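PDB 3SWX: probable enoyl-CoA hydratase/isomerase from Mycobacterium abscessus, which probably hydrates or isomerises enoyl-CoA thioesters, as expected of a member of the crotonase-like enoyl-CoA hydratase/isomerase family. Local coordinates for residues A56-L70 with P104-G117. Sequence-based numbering, arbitrary orientation.
Sequences AAVLYGEGPLFTAGL and PLLVAVHGKVLTLG
Two neighbouring parallel strands of the crotonase-fold core sheet, 56-61 and 105-109, run at 23° to each other and are joined through alternating backbone hydrogen bonds: Leu-106 N gives to Ala-57 O, Leu-59 N to Leu-106 O, and Ala-108 N to Leu-59 O (2.8 Å). Parallel register puts Leu-59 beside Val-107, their side chains pointing the same way. Past the strand ends, His-110 spans the turn after strand 56-61. With CG tucked between the backbone N and carbonyl carbon (chi1 74°), the His-110 ring reaches that turn, where NE2 donates to Gly-63 O (2.7 Å), a partner near the ring plane. Leu-65 CA lies over one ring face, 3.8 Å from the centroid, a CH-pi contact. The other ring nitrogen, ND1, shares a hydrogen bond with a water that accepts from Gly-61 N and donates to Ala-108 O, tying the diverging chains together. Phe-66 N donates a hydrogen bond to His-110 O (3.1 Å); the Phe-66 ring takes Val-109 CG1 over one face, 4.0 Å from the centroid, while Val-107 CG1 touches CZ. The two chains then bring Leu-70 N and Leu-116 N to 5.5 Å from each other, where they probably form the oxyanion hole of the crotonase family. A water joins Leu-70 N (2.8 Å) to Thr-115 OG1. Thr-67 CG2 presses against Gly-117 CA at 3.4 Å, tight for two carbons, while Thr-67 OG1 accepts from Gly-69 N in an ST turn and also bonds Asn-31 O.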
loop_
_atom_site.group_PDB
_atom_site.type_symbol
_atom_site.label_atom_id
_atom_site.label_comp_id
_atom_site.label_asym_id
_atom_site.label_seq_id
_atom_site.Cartn_x
_atom_site.Cartn_y
_atom_site.Cartn_z
ATOM N N ALA B 56 9.527 -19.223 -14.740
ATOM C CA ALA B 56 8.528 -19.043 -13.683
ATOM C C ALA B 56 8.500 -20.290 -12.805
ATOM O O ALA B 56 8.900 -21.364 -13.238
ATOM C CB ALA B 56 7.167 -18.794 -14.269
ATOM N N ALA B 57 8.059 -20.142 -11.567
ATOM C CA ALA B 57 7.917 -21.271 -10.669
ATOM C C ALA B 57 6.588 -21.172 -9.898
ATOM O O ALA B 57 6.182 -20.086 -9.474
ATOM C CB ALA B 57 9.110 -21.375 -9.692
ATOM N N VAL B 58 5.966 -22.334 -9.692
ATOM C CA VAL B 58 4.690 -22.477 -8.994
ATOM C C VAL B 58 4.927 -23.344 -7.770
ATOM O O VAL B 58 5.506 -24.412 -7.886
ATOM C CB VAL B 58 3.648 -23.130 -9.902
ATOM C CG1 VAL B 58 2.403 -23.505 -9.129
ATOM C CG2 VAL B 58 3.282 -22.184 -11.026
ATOM N N LEU B 59 4.502 -22.863 -6.598
ATOM C CA LEU B 59 4.646 -23.578 -5.343
ATOM C C LEU B 59 3.254 -23.797 -4.747
ATOM O O LEU B 59 2.458 -22.855 -4.644
ATOM C CB LEU B 59 5.517 -22.780 -4.366
ATOM C CG LEU B 59 5.686 -23.344 -2.944
ATOM C CD1 LEU B 59 6.338 -24.723 -2.957
ATOM C CD2 LEU B 59 6.526 -22.360 -2.122
ATOM N N TYR B 60 2.961 -25.054 -4.413
ATOM C CA TYR B 60 1.668 -25.467 -3.855
ATOM C C TYR B 60 1.982 -26.555 -2.831
ATOM O O TYR B 60 3.155 -26.902 -2.626
ATOM C CB TYR B 60 0.730 -25.992 -4.957
ATOM C CG TYR B 60 1.155 -27.337 -5.473
ATOM C CD1 TYR B 60 2.246 -27.457 -6.335
ATOM C CD2 TYR B 60 0.489 -28.504 -5.073
ATOM C CE1 TYR B 60 2.659 -28.681 -6.775
ATOM C CE2 TYR B 60 0.890 -29.726 -5.517
ATOM C CZ TYR B 60 1.977 -29.815 -6.372
ATOM O OH TYR B 60 2.397 -31.042 -6.818
ATOM N N GLY B 61 0.952 -27.071 -2.175
ATOM C CA GLY B 61 1.108 -28.179 -1.235
ATOM C C GLY B 61 0.280 -29.394 -1.635
ATOM O O GLY B 61 -0.850 -29.231 -2.039
ATOM N N GLU B 62 0.846 -30.603 -1.518
ATOM C CA GLU B 62 0.082 -31.856 -1.727
ATOM C C GLU B 62 -0.815 -32.140 -0.523
ATOM O O GLU B 62 -0.535 -31.685 0.582
ATOM C CB GLU B 62 1.025 -33.048 -1.954
ATOM C CG GLU B 62 1.771 -33.051 -3.324
ATOM C CD GLU B 62 0.888 -33.535 -4.475
ATOM O OE1 GLU B 62 0.058 -34.436 -4.235
ATOM O OE2 GLU B 62 1.013 -33.019 -5.613
ATOM N N GLY B 63 -1.896 -32.880 -0.741
ATOM C CA GLY B 63 -2.792 -33.281 0.331
ATOM C C GLY B 63 -3.815 -32.236 0.772
ATOM O O GLY B 63 -4.135 -31.300 0.024
ATOM N N PRO B 64 -4.334 -32.383 1.997
ATOM C CA PRO B 64 -5.501 -31.592 2.408
ATOM C C PRO B 64 -5.300 -30.064 2.519
ATOM O O PRO B 64 -6.260 -29.319 2.306
ATOM C CB PRO B 64 -5.899 -32.188 3.767
ATOM C CG PRO B 64 -4.944 -33.287 4.052
ATOM C CD PRO B 64 -4.071 -33.522 2.891
ATOM N N LEU B 65 -4.092 -29.602 2.829
ATOM C CA LEU B 65 -3.866 -28.172 2.977
ATOM C C LEU B 65 -2.441 -27.743 2.625
ATOM O O LEU B 65 -1.540 -28.572 2.481
ATOM C CB LEU B 65 -4.237 -27.744 4.391
ATOM C CG LEU B 65 -3.496 -28.457 5.518
ATOM C CD1 LEU B 65 -2.184 -27.750 5.842
ATOM C CD2 LEU B 65 -4.393 -28.526 6.764
ATOM N N PHE B 66 -2.250 -26.435 2.470
ATOM C CA PHE B 66 -0.992 -25.905 1.977
ATOM C C PHE B 66 0.148 -26.162 2.968
ATOM O O PHE B 66 1.146 -26.793 2.605
ATOM C CB PHE B 66 -1.143 -24.416 1.642
ATOM C CG PHE B 66 0.120 -23.767 1.180
ATOM C CD1 PHE B 66 0.762 -24.213 0.044
ATOM C CD2 PHE B 66 0.668 -22.696 1.883
ATOM C CE1 PHE B 66 1.952 -23.608 -0.389
ATOM C CE2 PHE B 66 1.831 -22.079 1.454
ATOM C CZ PHE B 66 2.485 -22.537 0.331
ATOM N N THR B 67 0.005 -25.674 4.200
ATOM C CA THR B 67 0.966 -25.972 5.263
ATOM C C THR B 67 0.414 -25.653 6.642
ATOM O O THR B 67 -0.268 -24.653 6.839
ATOM C CB THR B 67 2.342 -25.243 5.111
ATOM O OG1 THR B 67 3.190 -25.595 6.217
ATOM C CG2 THR B 67 2.180 -23.718 5.061
ATOM N N ALA B 68 0.717 -26.522 7.593
ATOM C CA ALA B 68 0.359 -26.293 8.993
ATOM C C ALA B 68 1.410 -25.422 9.713
ATOM O O ALA B 68 1.270 -25.149 10.899
ATOM C CB ALA B 68 0.192 -27.622 9.696
ATOM N N GLY B 69 2.447 -24.966 9.000
ATOM C CA GLY B 69 3.458 -24.094 9.602
ATOM C C GLY B 69 4.726 -24.824 10.004
ATOM O O GLY B 69 5.130 -25.784 9.342
ATOM N N LEU B 70 5.344 -24.383 11.098
ATOM C CA LEU B 70 6.656 -24.881 11.495
ATOM C C LEU B 70 6.579 -26.102 12.418
ATOM O O LEU B 70 5.821 -26.115 13.393
ATOM C CB LEU B 70 7.439 -23.763 12.190
ATOM C CG LEU B 70 8.940 -23.937 12.437
ATOM C CD1 LEU B 70 9.706 -24.234 11.143
ATOM C CD2 LEU B 70 9.490 -22.693 13.109
ATOM N N PRO B 104 10.161 -15.044 -11.351
ATOM C CA PRO B 104 8.859 -15.068 -10.684
ATOM C C PRO B 104 8.572 -16.328 -9.882
ATOM O O PRO B 104 8.998 -17.417 -10.261
ATOM C CB PRO B 104 7.874 -14.903 -11.842
ATOM C CG PRO B 104 8.653 -14.215 -12.904
ATOM C CD PRO B 104 10.015 -14.821 -12.800
ATOM N N LEU B 105 7.904 -16.147 -8.748
ATOM C CA LEU B 105 7.366 -17.232 -7.941
ATOM C C LEU B 105 5.858 -17.022 -7.741
ATOM O O LEU B 105 5.405 -15.953 -7.342
ATOM C CB LEU B 105 8.067 -17.313 -6.595
ATOM C CG LEU B 105 7.606 -18.434 -5.650
ATOM C CD1 LEU B 105 7.880 -19.868 -6.165
ATOM C CD2 LEU B 105 8.212 -18.255 -4.227
ATOM N N LEU B 106 5.076 -18.045 -8.049
ATOM C CA LEU B 106 3.656 -17.994 -7.797
ATOM C C LEU B 106 3.356 -19.011 -6.711
ATOM O O LEU B 106 3.973 -20.074 -6.661
ATOM C CB LEU B 106 2.861 -18.317 -9.073
ATOM C CG LEU B 106 3.091 -17.395 -10.279
ATOM C CD1 LEU B 106 4.332 -17.837 -11.090
ATOM C CD2 LEU B 106 1.861 -17.351 -11.160
ATOM N N VAL B 107 2.418 -18.686 -5.831
ATOM C CA VAL B 107 2.015 -19.625 -4.783
ATOM C C VAL B 107 0.522 -19.913 -4.868
ATOM O O VAL B 107 -0.292 -18.997 -4.927
ATOM C CB VAL B 107 2.415 -19.125 -3.373
ATOM C CG1 VAL B 107 1.693 -19.914 -2.286
ATOM C CG2 VAL B 107 3.939 -19.232 -3.188
ATOM N N ALA B 108 0.185 -21.200 -4.906
ATOM C CA ALA B 108 -1.195 -21.664 -4.992
ATOM C C ALA B 108 -1.560 -22.305 -3.659
ATOM O O ALA B 108 -0.909 -23.257 -3.245
ATOM C CB ALA B 108 -1.349 -22.697 -6.129
ATOM N N VAL B 109 -2.608 -21.788 -3.007
ATOM C CA VAL B 109 -2.986 -22.226 -1.670
ATOM C C VAL B 109 -4.415 -22.780 -1.616
ATOM O O VAL B 109 -5.281 -22.410 -2.399
ATOM C CB VAL B 109 -2.808 -21.095 -0.571
ATOM C CG1 VAL B 109 -1.359 -20.535 -0.557
ATOM C CG2 VAL B 109 -3.841 -19.957 -0.716
ATOM N N HIS B 110 -4.631 -23.675 -0.660
ATOM C CA HIS B 110 -5.934 -24.264 -0.377
ATOM C C HIS B 110 -5.916 -24.757 1.067
ATOM O O HIS B 110 -4.856 -24.998 1.621
ATOM C CB HIS B 110 -6.185 -25.444 -1.309
ATOM C CG HIS B 110 -5.383 -26.666 -0.970
ATOM N ND1 HIS B 110 -4.011 -26.719 -1.103
ATOM C CD2 HIS B 110 -5.764 -27.878 -0.492
ATOM C CE1 HIS B 110 -3.583 -27.910 -0.726
ATOM N NE2 HIS B 110 -4.626 -28.634 -0.358
ATOM N N GLY B 111 -7.095 -24.915 1.662
ATOM C CA GLY B 111 -7.207 -25.340 3.067
ATOM C C GLY B 111 -6.553 -24.342 4.010
ATOM O O GLY B 111 -6.462 -23.152 3.702
ATOM N N LYS B 112 -6.076 -24.821 5.150
ATOM C CA LYS B 112 -5.378 -23.948 6.109
ATOM C C LYS B 112 -4.009 -23.486 5.646
ATOM O O LYS B 112 -3.152 -24.285 5.189
ATOM C CB LYS B 112 -5.246 -24.626 7.468
ATOM C CG LYS B 112 -6.600 -24.837 8.119
ATOM C CD LYS B 112 -6.465 -25.369 9.539
ATOM C CE LYS B 112 -7.821 -25.491 10.216
ATOM N NZ LYS B 112 -7.610 -25.727 11.668
ATOM N N VAL B 113 -3.809 -22.184 5.764
ATOM C CA VAL B 113 -2.548 -21.560 5.501
ATOM C C VAL B 113 -2.164 -20.913 6.842
ATOM O O VAL B 113 -2.679 -19.823 7.203
ATOM C CB VAL B 113 -2.679 -20.517 4.371
ATOM C CG1 VAL B 113 -1.332 -19.832 4.103
ATOM C CG2 VAL B 113 -3.213 -21.173 3.085
ATOM N N LEU B 114 -1.313 -21.593 7.615
ATOM C CA LEU B 114 -0.951 -21.084 8.925
ATOM C C LEU B 114 0.442 -20.497 8.929
ATOM O O LEU B 114 1.313 -20.985 8.227
ATOM C CB LEU B 114 -1.020 -22.184 9.986
ATOM C CG LEU B 114 -2.302 -23.021 10.037
ATOM C CD1 LEU B 114 -2.139 -24.194 11.039
ATOM C CD2 LEU B 114 -3.480 -22.143 10.369
ATOM N N THR B 115 0.622 -19.473 9.766
ATOM C CA THR B 115 1.917 -18.936 10.143
ATOM C C THR B 115 2.857 -18.735 8.933
ATOM O O THR B 115 2.644 -17.840 8.107
ATOM C CB THR B 115 2.560 -19.821 11.273
ATOM O OG1 THR B 115 2.748 -21.156 10.799
ATOM C CG2 THR B 115 1.675 -19.865 12.521
ATOM N N LEU B 116 3.859 -19.602 8.809
ATOM C CA LEU B 116 4.862 -19.501 7.741
ATOM C C LEU B 116 4.264 -19.596 6.349
ATOM O O LEU B 116 4.839 -19.075 5.393
ATOM C CB LEU B 116 5.927 -20.588 7.883
ATOM C CG LEU B 116 7.040 -20.398 8.886
ATOM C CD1 LEU B 116 7.948 -21.653 8.818
ATOM C CD2 LEU B 116 7.845 -19.110 8.618
ATOM N N GLY B 117 3.115 -20.258 6.230
ATOM C CA GLY B 117 2.421 -20.355 4.949
ATOM C C GLY B 117 1.961 -19.010 4.401
ATOM O O GLY B 117 2.041 -18.752 3.208
HETATM O O HOH W 1 -1.579 -25.726 -2.230
HETATM O O HOH W 2 4.488 -22.210 12.637
#